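Local coordinates for hypothetical protein, GDSL-like Lipase/Acylhydrolase family protein (Bacteroides uniformis, PDB 4M8K) that probably hydrolyses ester bonds of an as yet unidentified substrate, as a putative GDSL-like lipase or acylhydrolase, at residues T90-A95 and S124-P129; A128-Y133 and E176-S181; G119-S124 and S172-E177; A40-W45 and N80-S85. One frame throughout, in Å; residues are numbered along the deposited sequence.

Interaction 1 of 4, residues T90-A95 and S124-P129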
loop_
_atom_site.group_PDB
_atom_site.type_symbol
_atom_site.label_atom_id
_atom_site.label_comp_id
_atom_site.label_asym_id
_atom_site.label_seq_id
_atom_site.Cartn_x
_atom_site.Cartn_y
_atom_site.Cartn_z
ATOM N N THR A 90 -8.055 -5.319 12.909
ATOM C CA THR A 90 -7.272 -5.852 14.020
ATOM C C THR A 90 -5.833 -5.390 13.953
ATOM O O THR A 90 -5.101 -5.744 13.036
ATOM C CB THR A 90 -7.235 -7.401 14.025
ATOM O OG1 THR A 90 -8.565 -7.941 14.017
ATOM C CG2 THR A 90 -6.448 -7.923 15.244
ATOM N N GLY A 91 -5.397 -4.633 14.938
ATOM C CA GLY A 91 -3.975 -4.277 15.004
ATOM C C GLY A 91 -3.072 -5.130 15.886
ATOM O O GLY A 91 -3.417 -6.240 16.284
ATOM N N TYR A 92 -1.928 -4.564 16.243
ATOM C CA TYR A 92 -0.975 -5.206 17.120
ATOM C C TYR A 92 -1.539 -5.388 18.518
ATOM O O TYR A 92 -2.161 -4.460 19.054
ATOM C CB TYR A 92 0.334 -4.378 17.190
ATOM C CG TYR A 92 1.116 -4.465 15.902
ATOM C CD1 TYR A 92 1.976 -5.537 15.662
ATOM C CD2 TYR A 92 0.937 -3.536 14.884
ATOM C CE1 TYR A 92 2.656 -5.679 14.448
ATOM C CE2 TYR A 92 1.611 -3.674 13.684
ATOM C CZ TYR A 92 2.492 -4.726 13.477
ATOM O OH TYR A 92 3.173 -4.842 12.275
ATOM N N GLU A 93 -1.247 -6.560 19.112
ATOM C CA GLU A 93 -1.682 -6.927 20.467
ATOM C C GLU A 93 -3.202 -6.876 20.561
ATOM O O GLU A 93 -3.755 -6.383 21.523
ATOM C CB GLU A 93 -1.062 -6.006 21.527
ATOM C CG GLU A 93 0.407 -5.653 21.336
ATOM C CD GLU A 93 1.359 -6.713 21.825
ATOM O OE1 GLU A 93 1.132 -7.916 21.552
ATOM O OE2 GLU A 93 2.348 -6.328 22.478
ATOM N N LYS A 94 -3.863 -7.328 19.504
ATOM C CA LYS A 94 -5.323 -7.178 19.330
ATOM C C LYS A 94 -5.874 -5.744 19.519
ATOM O O LYS A 94 -7.059 -5.603 19.765
ATOM C CB LYS A 94 -6.056 -8.148 20.260
ATOM C CG LYS A 94 -5.832 -9.605 19.905
ATOM C CD LYS A 94 -6.191 -10.545 21.064
ATOM C CE LYS A 94 -5.184 -10.434 22.216
ATOM N NZ LYS A 94 -5.426 -11.335 23.388
ATOM N N ALA A 95 -5.047 -4.689 19.398
ATOM C CA ALA A 95 -5.579 -3.331 19.431
ATOM C C ALA A 95 -6.650 -3.119 18.331
ATOM O O ALA A 95 -6.621 -3.746 17.315
ATOM C CB ALA A 95 -4.479 -2.344 19.242
ATOM N N SER A 124 0.154 -9.331 8.717
ATOM C CA SER A 124 1.018 -10.505 8.909
ATOM C C SER A 124 1.790 -10.435 10.209
ATOM O O SER A 124 1.738 -11.353 11.018
ATOM C CB SER A 124 1.956 -10.647 7.735
ATOM O OG SER A 124 2.608 -11.898 7.755
ATOM N N TRP A 125 2.506 -9.338 10.425
ATOM C CA TRP A 125 3.322 -9.235 11.618
ATOM C C TRP A 125 2.502 -9.195 12.888
ATOM O O TRP A 125 2.952 -9.693 13.892
ATOM C CB TRP A 125 4.150 -8.005 11.583
ATOM C CG TRP A 125 5.230 -7.973 10.564
ATOM C CD1 TRP A 125 5.666 -8.975 9.774
ATOM C CD2 TRP A 125 6.093 -6.855 10.313
ATOM N NE1 TRP A 125 6.725 -8.552 8.993
ATOM C CE2 TRP A 125 7.008 -7.248 9.310
ATOM C CE3 TRP A 125 6.143 -5.547 10.801
ATOM C CZ2 TRP A 125 7.970 -6.368 8.787
ATOM C CZ3 TRP A 125 7.110 -4.663 10.289
ATOM C CH2 TRP A 125 8.030 -5.095 9.317
ATOM N N ALA A 126 1.296 -8.624 12.853
ATOM C CA ALA A 126 0.470 -8.594 14.068
ATOM C C ALA A 126 -0.328 -9.865 14.334
ATOM O O ALA A 126 -0.899 -9.999 15.414
ATOM C CB ALA A 126 -0.485 -7.401 14.031
ATOM N N GLY A 127 -0.353 -10.798 13.384
ATOM C CA GLY A 127 -1.060 -12.032 13.588
ATOM C C GLY A 127 -2.567 -11.841 13.581
ATOM O O GLY A 127 -3.278 -12.505 14.295
ATOM N N ALA A 128 -3.053 -10.934 12.749
ATOM C CA ALA A 128 -4.478 -10.680 12.656
ATOM C C ALA A 128 -5.140 -11.933 12.137
ATOM O O ALA A 128 -4.535 -12.663 11.365
ATOM C CB ALA A 128 -4.765 -9.478 11.744
ATOM N N PRO A 129 -6.372 -12.203 12.602
ATOM C CA PRO A 129 -7.084 -13.399 12.160
ATOM C C PRO A 129 -7.314 -13.357 10.682
ATOM O O PRO A 129 -7.550 -12.276 10.134
ATOM C CB PRO A 129 -8.404 -13.344 12.929
ATOM C CG PRO A 129 -8.547 -11.945 13.430
ATOM C CD PRO A 129 -7.168 -11.397 13.547
HETATM O O HOH W 1 -3.405 -8.766 17.272
HETATM O O HOH W 2 0.071 -8.636 17.572
#
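Tyr92 swings CG away from its own carbonyl carbon (chi1 -71°) and stands its ring nearly crosswise (chi2 -84°), which lays one face over Ala126. Ala126 CB sits 3.7 Å from the centroid of the Tyr92 ring, 19° off the normal and displaced toward CD1, a CH-pi contact. Tyr92 and Trp125 run alongside, pointing the same way, and Tyr92 OH meets the indole at its edge, 3.4 Å from Trp125 CE3. The hydroxyl is hydrogen-bonded to Asn122 OD1; a leucine here would probably leave that amide oxygen without its mate and Ala126 CB without the aromatic face over it. At the other end Thr90 OG1 meets the Pro129 ring at CD, 3.8 Å away, while bonding to Tyr144 O. Water links the backbones: one molecule accepts from Glu93 N (2.9 Å) and donates to Ala126 O (2.7 Å), and a second, bonded to Gly91 O and Lys94 N, adds only a weak bond to Ala126 O. Ala126 O thus takes a solvent partner where the helix stops. Gly127, at positive phi, closes helix 121-126 with a Schellman motif, and the loop 90-95 packs on this C-terminal end in what is probably an SGNH-hydrolase fold.

Interaction 2 of 4, residues A128-Y133 and E176-S181; sequences APIGAY and EEVTDS
Ile130 and Glu177 form the tight half of this contact, their side chains crossing obliquely. Ile130 CG1 comes within 3.2 Å of Glu177 OE1, and Ile130 CD1 lies 3.8 Å from Glu177 CB, so the isoleucine touches the glutamate at both its root and its end. The chain of Glu177 is extended beyond CG (chi2 170°), which carries the carboxylate past the aliphatic branch instead of folding it back on the helix. Deeper in, Ile130 CD1 touches the buried Val178 CG2 at 4.0 Å. One turn on, the contact is thinner: Tyr133 reaches in mainly with its hydroxyl, OH standing 3.5 Å from Ser181 CA, while Gly131 and Ala132 bow outward at the surface. Ser181 OG is firmly engaged, bonding to Glu177 O (2.6 Å) and to Arg147 NE. Glu177 O is gripped from opposite faces of its plane by the N and OG of Ser181. An alanine in place of Tyr133 would probably open a gap beside Ser181 and leave the looser end of the loop without its hold on the helix. Loop 128-133 thus lies against the first turns of helix 176-189 and the start of helix 146-160: Arg147 touches Ile130 and Tyr133, Phe146 packs on Val178 and Ser181, and Tyr133 also touches Glu184 and Ile185 farther along helix 176-189.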
loop_
_atom_site.group_PDB
_atom_site.type_symbol
_atom_site.label_atom_id
_atom_site.label_comp_id
_atom_site.label_asym_id
_atom_site.label_seq_id
_atom_site.Cartn_x
_atom_site.Cartn_y
_atom_site.Cartn_z
ATOM N N ALA A 128 -3.053 -10.934 12.749
ATOM C CA ALA A 128 -4.478 -10.680 12.656
ATOM C C ALA A 128 -5.140 -11.933 12.137
ATOM O O ALA A 128 -4.535 -12.663 11.365
ATOM C CB ALA A 128 -4.765 -9.478 11.744
ATOM N N PRO A 129 -6.372 -12.203 12.602
ATOM C CA PRO A 129 -7.084 -13.399 12.160
ATOM C C PRO A 129 -7.314 -13.357 10.682
ATOM O O PRO A 129 -7.550 -12.276 10.134
ATOM C CB PRO A 129 -8.404 -13.344 12.929
ATOM C CG PRO A 129 -8.547 -11.945 13.430
ATOM C CD PRO A 129 -7.168 -11.397 13.547
ATOM N N ILE A 130 -7.218 -14.499 10.015
ATOM C CA ILE A 130 -7.325 -14.540 8.560
ATOM C C ILE A 130 -8.754 -14.534 8.060
ATOM O O ILE A 130 -9.068 -13.955 7.000
ATOM C CB ILE A 130 -6.586 -15.772 8.013
ATOM C CG1 ILE A 130 -5.109 -15.618 8.278
ATOM C CG2 ILE A 130 -6.787 -15.916 6.520
ATOM C CD1 ILE A 130 -4.439 -14.519 7.478
ATOM N N GLY A 131 -9.605 -15.232 8.803
ATOM C CA GLY A 131 -11.015 -15.324 8.471
ATOM C C GLY A 131 -11.276 -16.050 7.169
ATOM O O GLY A 131 -10.438 -16.830 6.725
ATOM N N ALA A 132 -12.417 -15.739 6.558
ATOM C CA ALA A 132 -12.886 -16.398 5.331
ATOM C C ALA A 132 -12.936 -15.439 4.161
ATOM O O ALA A 132 -13.181 -14.232 4.322
ATOM C CB ALA A 132 -14.261 -16.990 5.567
ATOM N N TYR A 133 -12.663 -15.949 2.970
ATOM C CA TYR A 133 -12.926 -15.188 1.763
ATOM C C TYR A 133 -14.378 -14.784 1.798
ATOM O O TYR A 133 -15.225 -15.554 2.219
ATOM C CB TYR A 133 -12.654 -16.012 0.516
ATOM C CG TYR A 133 -11.207 -16.369 0.414
ATOM C CD1 TYR A 133 -10.275 -15.395 0.090
ATOM C CD2 TYR A 133 -10.748 -17.664 0.705
ATOM C CE1 TYR A 133 -8.940 -15.691 -0.008
ATOM C CE2 TYR A 133 -9.382 -17.966 0.652
ATOM C CZ TYR A 133 -8.484 -16.978 0.274
ATOM O OH TYR A 133 -7.119 -17.231 0.174
ATOM N N GLU A 176 2.383 -17.104 4.680
ATOM C CA GLU A 176 1.794 -17.830 3.584
ATOM C C GLU A 176 0.358 -17.455 3.402
ATOM O O GLU A 176 -0.086 -17.210 2.302
ATOM C CB GLU A 176 1.863 -19.329 3.877
ATOM C CG GLU A 176 1.905 -20.182 2.626
ATOM C CD GLU A 176 2.314 -21.641 2.907
ATOM O OE1 GLU A 176 1.782 -22.297 3.851
ATOM O OE2 GLU A 176 3.184 -22.123 2.168
ATOM N N GLU A 177 -0.379 -17.393 4.488
ATOM C CA GLU A 177 -1.814 -17.063 4.414
ATOM C C GLU A 177 -2.116 -15.636 3.922
ATOM O O GLU A 177 -2.992 -15.473 3.097
ATOM C CB GLU A 177 -2.490 -17.331 5.756
ATOM C CG GLU A 177 -2.644 -18.824 5.955
ATOM C CD GLU A 177 -3.091 -19.214 7.348
ATOM O OE1 GLU A 177 -3.426 -18.324 8.158
ATOM O OE2 GLU A 177 -3.093 -20.428 7.637
ATOM N N VAL A 178 -1.398 -14.619 4.407
ATOM C CA VAL A 178 -1.581 -13.261 3.912
ATOM C C VAL A 178 -1.146 -13.158 2.445
ATOM O O VAL A 178 -1.797 -12.522 1.609
ATOM C CB VAL A 178 -0.830 -12.231 4.815
ATOM C CG1 VAL A 178 -0.658 -10.880 4.133
ATOM C CG2 VAL A 178 -1.577 -12.044 6.139
ATOM N N THR A 179 -0.060 -13.816 2.118
ATOM C CA THR A 179 0.466 -13.748 0.773
ATOM C C THR A 179 -0.494 -14.390 -0.251
ATOM O O THR A 179 -0.826 -13.784 -1.311
ATOM C CB THR A 179 1.837 -14.437 0.706
ATOM O OG1 THR A 179 2.756 -13.768 1.608
ATOM C CG2 THR A 179 2.368 -14.338 -0.680
ATOM N N ASP A 180 -0.935 -15.594 0.072
ATOM C CA ASP A 180 -1.814 -16.350 -0.798
ATOM C C ASP A 180 -3.181 -15.662 -0.885
ATOM O O ASP A 180 -3.831 -15.636 -1.960
ATOM C CB ASP A 180 -2.009 -17.792 -0.290
ATOM C CG ASP A 180 -0.792 -18.697 -0.505
ATOM O OD1 ASP A 180 0.125 -18.314 -1.252
ATOM O OD2 ASP A 180 -0.785 -19.803 0.083
ATOM N N SER A 181 -3.659 -15.174 0.253
ATOM C CA SER A 181 -4.976 -14.523 0.295
ATOM C C SER A 181 -5.006 -13.285 -0.614
ATOM O O SER A 181 -5.945 -13.104 -1.387
ATOM C CB SER A 181 -5.374 -14.144 1.722
ATOM O OG SER A 181 -5.502 -15.294 2.570
#

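Interaction 3 of 4, residues G119-S124 and S172-E177. With ACT (acetate ion), chain C.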
loop_
_atom_site.group_PDB
_atom_site.type_symbol
_atom_site.label_atom_id
_atom_site.label_comp_id
_atom_site.label_asym_id
_atom_site.label_seq_id
_atom_site.Cartn_x
_atom_site.Cartn_y
_atom_site.Cartn_z
ATOM N N GLY A 119 -0.111 -2.829 1.216
ATOM C CA GLY A 119 -0.452 -3.216 2.590
ATOM C C GLY A 119 -0.431 -4.729 2.824
ATOM O O GLY A 119 -0.168 -5.576 1.895
ATOM N N GLY A 120 -0.659 -5.057 4.086
ATOM C CA GLY A 120 -0.657 -6.442 4.532
ATOM C C GLY A 120 0.493 -6.854 5.388
ATOM O O GLY A 120 0.381 -7.805 6.166
ATOM N N THR A 121 1.604 -6.123 5.305
ATOM C CA THR A 121 2.735 -6.427 6.205
ATOM C C THR A 121 2.334 -6.419 7.697
ATOM O O THR A 121 2.672 -7.318 8.457
ATOM C CB THR A 121 3.920 -5.482 5.938
ATOM O OG1 THR A 121 4.398 -5.686 4.621
ATOM C CG2 THR A 121 5.047 -5.776 6.915
ATOM N N ASN A 122 1.613 -5.405 8.127
ATOM C CA ASN A 122 1.218 -5.333 9.511
ATOM C C ASN A 122 0.163 -6.396 9.880
ATOM O O ASN A 122 0.193 -6.935 10.991
ATOM C CB ASN A 122 0.737 -3.929 9.840
ATOM C CG ASN A 122 1.884 -2.921 9.815
ATOM O OD1 ASN A 122 2.867 -3.055 10.562
ATOM N ND2 ASN A 122 1.767 -1.932 8.953
ATOM N N ASP A 123 -0.732 -6.722 8.953
ATOM C CA ASP A 123 -1.682 -7.817 9.212
ATOM C C ASP A 123 -0.914 -9.102 9.488
ATOM O O ASP A 123 -1.244 -9.860 10.420
ATOM C CB ASP A 123 -2.659 -8.007 8.052
ATOM C CG ASP A 123 -3.416 -6.720 7.716
ATOM O OD1 ASP A 123 -2.759 -5.775 7.180
ATOM O OD2 ASP A 123 -4.654 -6.602 8.037
ATOM N N SER A 124 0.154 -9.331 8.717
ATOM C CA SER A 124 1.018 -10.505 8.909
ATOM C C SER A 124 1.790 -10.435 10.209
ATOM O O SER A 124 1.738 -11.353 11.018
ATOM C CB SER A 124 1.956 -10.647 7.735
ATOM O OG SER A 124 2.608 -11.898 7.755
ATOM N N SER A 172 7.515 -8.937 0.167
ATOM C CA SER A 172 8.137 -10.233 0.388
ATOM C C SER A 172 8.124 -10.566 1.876
ATOM O O SER A 172 7.970 -9.684 2.724
ATOM C CB SER A 172 9.569 -10.210 -0.130
ATOM O OG SER A 172 10.284 -9.183 0.537
ATOM N N GLU A 173 8.299 -11.854 2.171
ATOM C CA GLU A 173 8.538 -12.377 3.527
ATOM C C GLU A 173 7.332 -12.252 4.465
ATOM O O GLU A 173 7.476 -12.214 5.664
ATOM C CB GLU A 173 9.798 -11.735 4.120
ATOM C CG GLU A 173 11.015 -11.967 3.220
ATOM C CD GLU A 173 12.248 -11.229 3.704
ATOM O OE1 GLU A 173 12.292 -10.002 3.621
ATOM O OE2 GLU A 173 13.185 -11.878 4.166
ATOM N N LEU A 174 6.134 -12.221 3.906
ATOM C CA LEU A 174 4.910 -12.281 4.728
ATOM C C LEU A 174 4.407 -13.708 4.918
ATOM O O LEU A 174 4.821 -14.610 4.217
ATOM C CB LEU A 174 3.820 -11.419 4.106
ATOM C CG LEU A 174 4.185 -9.928 3.911
ATOM C CD1 LEU A 174 2.932 -9.184 3.485
ATOM C CD2 LEU A 174 4.821 -9.256 5.125
ATOM N N SER A 175 3.483 -13.909 5.852
ATOM C CA SER A 175 2.897 -15.230 6.049
ATOM C C SER A 175 2.365 -15.774 4.769
ATOM O O SER A 175 1.931 -15.042 3.904
ATOM C CB SER A 175 1.771 -15.184 7.105
ATOM O OG SER A 175 0.625 -14.494 6.696
ATOM N N GLU A 176 2.383 -17.104 4.680
ATOM C CA GLU A 176 1.794 -17.830 3.584
ATOM C C GLU A 176 0.358 -17.455 3.402
ATOM O O GLU A 176 -0.086 -17.210 2.302
ATOM C CB GLU A 176 1.863 -19.329 3.877
ATOM C CG GLU A 176 1.905 -20.182 2.626
ATOM C CD GLU A 176 2.314 -21.641 2.907
ATOM O OE1 GLU A 176 1.782 -22.297 3.851
ATOM O OE2 GLU A 176 3.184 -22.123 2.168
ATOM N N GLU A 177 -0.379 -17.393 4.488
ATOM C CA GLU A 177 -1.814 -17.063 4.414
ATOM C C GLU A 177 -2.116 -15.636 3.922
ATOM O O GLU A 177 -2.992 -15.473 3.097
ATOM C CB GLU A 177 -2.490 -17.331 5.756
ATOM C CG GLU A 177 -2.644 -18.824 5.955
ATOM C CD GLU A 177 -3.091 -19.214 7.348
ATOM O OE1 GLU A 177 -3.426 -18.324 8.158
ATOM O OE2 GLU A 177 -3.093 -20.428 7.637
HETATM C C ACT C . 5.016 -1.017 8.837
HETATM O O ACT C . 5.922 -0.602 9.578
HETATM O OXT ACT C . 3.976 -0.365 8.725
HETATM C CH3 ACT C . 5.153 -2.283 8.046
#
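Ser175 N donates to Ser124 OG at 2.9 Å in a nearly straight bond (171° at the hydrogen), tying the loop before helix 176-189 to helix 121-126. Ser124 places OG opposite its backbone N (chi1 -168°), out from the helix and toward this amide. Ser175 OG is 3.4 Å from Ser124 OG, at most a weak link; its main partner is Val178 N, which makes Ser175 the N-cap of helix 176-189. On the other side of helix 121-126, Asn122 ND2 donates a hydrogen bond to acetate OXT, 2.7 Å away and again close to linear (167°), and a bond to Ser85 O also holds this amide nitrogen. Next to the serine pair Leu174 packs on Thr121, crossing it at about a right angle. Its two methyls rest on the first turn of the helix: Leu174 CD1 is 3.9 Å from Gly120 C, and Leu174 CD2 is 3.6 Å from Thr121 OG1, a hydroxyl bonded to Asn171 ND2. Thr121 CG2 then meets the acetate CH3 at 3.7 Å. Gly120 occupies the N-cap position, with backbone angles at which a CB would jam against the preceding carbonyl oxygen. Gly-Gly-Thr-Asn-Asp resembles the block of SGNH hydrolases whose asparagine serves the oxyanion hole; the acetate, also bonded by Ser29 OG, Gly84 N and His205 NE2, is consistent with that site.

Interaction 4 of 4, residues A40-W45 and N80-S85. With ACT (acetate ion), chain C.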
loop_
_atom_site.group_PDB
_atom_site.type_symbol
_atom_site.label_atom_id
_atom_site.label_comp_id
_atom_site.label_asym_id
_atom_site.label_seq_id
_atom_site.Cartn_x
_atom_site.Cartn_y
_atom_site.Cartn_z
ATOM N N ALA A 40 -1.420 14.775 7.014
ATOM C CA ALA A 40 -0.097 15.047 7.591
ATOM C C ALA A 40 0.106 14.344 8.923
ATOM O O ALA A 40 1.225 13.958 9.246
ATOM C CB ALA A 40 0.113 16.549 7.760
ATOM N N ALA A 41 -0.964 14.169 9.692
ATOM C CA ALA A 41 -0.866 13.490 10.973
ATOM C C ALA A 41 -0.651 11.955 10.899
ATOM O O ALA A 41 -0.337 11.342 11.917
ATOM C CB ALA A 41 -2.101 13.814 11.821
ATOM N N ASN A 42 -0.776 11.339 9.718
ATOM C CA ASN A 42 -0.418 9.960 9.579
ATOM C C ASN A 42 0.984 9.668 10.125
ATOM O O ASN A 42 1.939 10.359 9.778
ATOM C CB ASN A 42 -0.474 9.518 8.084
ATOM C CG ASN A 42 -1.885 9.343 7.573
ATOM O OD1 ASN A 42 -2.870 9.653 8.254
ATOM N ND2 ASN A 42 -1.999 8.806 6.359
ATOM N N LEU A 43 1.114 8.601 10.898
ATOM C CA LEU A 43 2.414 8.196 11.405
ATOM C C LEU A 43 3.341 7.801 10.278
ATOM O O LEU A 43 2.941 7.150 9.301
ATOM C CB LEU A 43 2.298 7.041 12.403
ATOM C CG LEU A 43 1.496 7.366 13.663
ATOM C CD1 LEU A 43 1.432 6.119 14.556
ATOM C CD2 LEU A 43 2.061 8.562 14.424
ATOM N N CYS A 44 4.589 8.208 10.424
ATOM C CA CYS A 44 5.664 7.871 9.464
ATOM C C CYS A 44 6.789 7.057 10.102
ATOM O O CYS A 44 7.005 7.137 11.295
ATOM C CB CYS A 44 6.228 9.165 8.918
ATOM S SG CYS A 44 5.076 10.066 7.843
ATOM N N TRP A 45 7.541 6.327 9.296
ATOM C CA TRP A 45 8.663 5.550 9.738
ATOM C C TRP A 45 9.977 6.177 9.288
ATOM O O TRP A 45 10.936 6.145 10.014
ATOM C CB TRP A 45 8.533 4.127 9.186
ATOM C CG TRP A 45 9.370 3.084 9.895
ATOM C CD1 TRP A 45 8.986 2.330 10.938
ATOM C CD2 TRP A 45 10.695 2.653 9.546
ATOM N NE1 TRP A 45 9.989 1.468 11.276
ATOM C CE2 TRP A 45 11.033 1.626 10.409
ATOM C CE3 TRP A 45 11.616 3.023 8.542
ATOM C CZ2 TRP A 45 12.289 1.007 10.375
ATOM C CZ3 TRP A 45 12.801 2.384 8.470
ATOM C CH2 TRP A 45 13.166 1.407 9.403
ATOM N N ASN A 80 -1.386 8.579 0.966
ATOM C CA ASN A 80 -2.056 8.196 2.207
ATOM C C ASN A 80 -1.440 6.931 2.769
ATOM O O ASN A 80 -1.952 5.833 2.591
ATOM C CB ASN A 80 -3.556 8.012 1.984
ATOM C CG ASN A 80 -4.337 8.023 3.276
ATOM O OD1 ASN A 80 -3.819 7.632 4.334
ATOM N ND2 ASN A 80 -5.579 8.466 3.208
ATOM N N SER A 81 -0.326 7.113 3.459
ATOM C CA SER A 81 0.424 6.035 4.058
ATOM C C SER A 81 0.608 6.334 5.529
ATOM O O SER A 81 0.751 7.478 5.924
ATOM C CB SER A 81 1.763 5.788 3.339
ATOM O OG SER A 81 1.588 5.392 1.955
ATOM N N TYR A 82 0.597 5.258 6.327
ATOM C CA TYR A 82 0.424 5.300 7.768
ATOM C C TYR A 82 1.154 4.118 8.400
ATOM O O TYR A 82 0.762 2.955 8.246
ATOM C CB TYR A 82 -1.060 5.256 8.091
ATOM C CG TYR A 82 -1.496 5.651 9.512
ATOM C CD1 TYR A 82 -0.895 5.126 10.659
ATOM C CD2 TYR A 82 -2.556 6.536 9.696
ATOM C CE1 TYR A 82 -1.314 5.502 11.941
ATOM C CE2 TYR A 82 -2.973 6.916 10.964
ATOM C CZ TYR A 82 -2.358 6.375 12.084
ATOM O OH TYR A 82 -2.813 6.728 13.339
ATOM N N SER A 83 2.177 4.444 9.191
ATOM C CA SER A 83 3.050 3.451 9.835
ATOM C C SER A 83 2.315 2.495 10.728
ATOM O O SER A 83 1.529 2.892 11.565
ATOM C CB SER A 83 4.092 4.136 10.722
ATOM O OG SER A 83 4.975 4.848 9.946
ATOM N N GLY A 84 2.560 1.201 10.550
ATOM C CA GLY A 84 1.945 0.225 11.411
ATOM C C GLY A 84 0.520 -0.108 11.006
ATOM O O GLY A 84 -0.057 -1.092 11.506
ATOM N N SER A 85 -0.052 0.637 10.060
ATOM C CA SER A 85 -1.487 0.422 9.741
ATOM C C SER A 85 -1.732 -0.894 8.966
ATOM O O SER A 85 -0.927 -1.331 8.136
ATOM C CB SER A 85 -2.117 1.570 8.936
ATOM O OG SER A 85 -1.493 1.713 7.656
HETATM C C ACT C . 5.016 -1.017 8.837
HETATM O O ACT C . 5.922 -0.602 9.578
HETATM O OXT ACT C . 3.976 -0.365 8.725
HETATM C CH3 ACT C . 5.153 -2.283 8.046
#
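Asn42 crosses both Asn80 and Tyr82 at about a right angle, and its amide nitrogen bridges two acceptors. Asn42 ND2 bonds to Asn80 OD1 at 3.0 Å and to Ser81 O at 3.1 Å. Asn80 OD1 lies in the plane of the Asn42 amide, but the two amides are turned 38° apart and the nitrogen sits above the carbonyl plane of Asn80. It also stands above the carbonyl plane of Ser81. Asn80 is itself held by ND2 bonding to Asn108 O. Tyr82 points CG opposite its backbone N (chi1 -165°), which brings a ring face under the 42-43 backbone: Leu43 N stands over the ring centre. The Asn42 amide is inclined 44° to that ring and meets its rim, OD1 being 3.4 Å from Tyr82 CD2, while Leu43 CG touches the other side of the rim, 3.8 Å from Tyr82 CE1. The chain continues into a type II turn, Tyr82 to Ser85, at the end of strand 75-81, where SGNH hydrolases carry the glycine of the oxyanion hole; Gly84 N, 2.8 Å from acetate OXT, fits that part. Ser83 N anchors the turn to the loop through Leu43 O at 2.8 Å. Tyr82 O closes it, accepting from both the N and the OG of Ser85, the hydroxyl at 2.6 Å. The Trp45 indole stacks on the ring of His205, and Lys53 makes a cation-pi contact with it.

Interactions 3 and 4 meet at the acetate, which probably marks the active-site pocket: Asn122 ND2 and Gly84 N both bond to OXT. The same ND2 lies 2.9 Å from Ser85 O, coupling helix 121-126 to the turn after strand 75-81. Interaction 1 reaches the same asparagine through Tyr92 OH, 2.5 Å from Asn122 OD1, and shares Ser124 with interaction 3. Interaction 2 continues from interaction 1 through Ala128 and Pro129 and overlaps interaction 3 at the start of helix 176-189, where Val178 CG2 lies 4.1 Å from Ser124 CA. Interactions 2 and 4 stay separate, with nearest atoms about 10 Å apart.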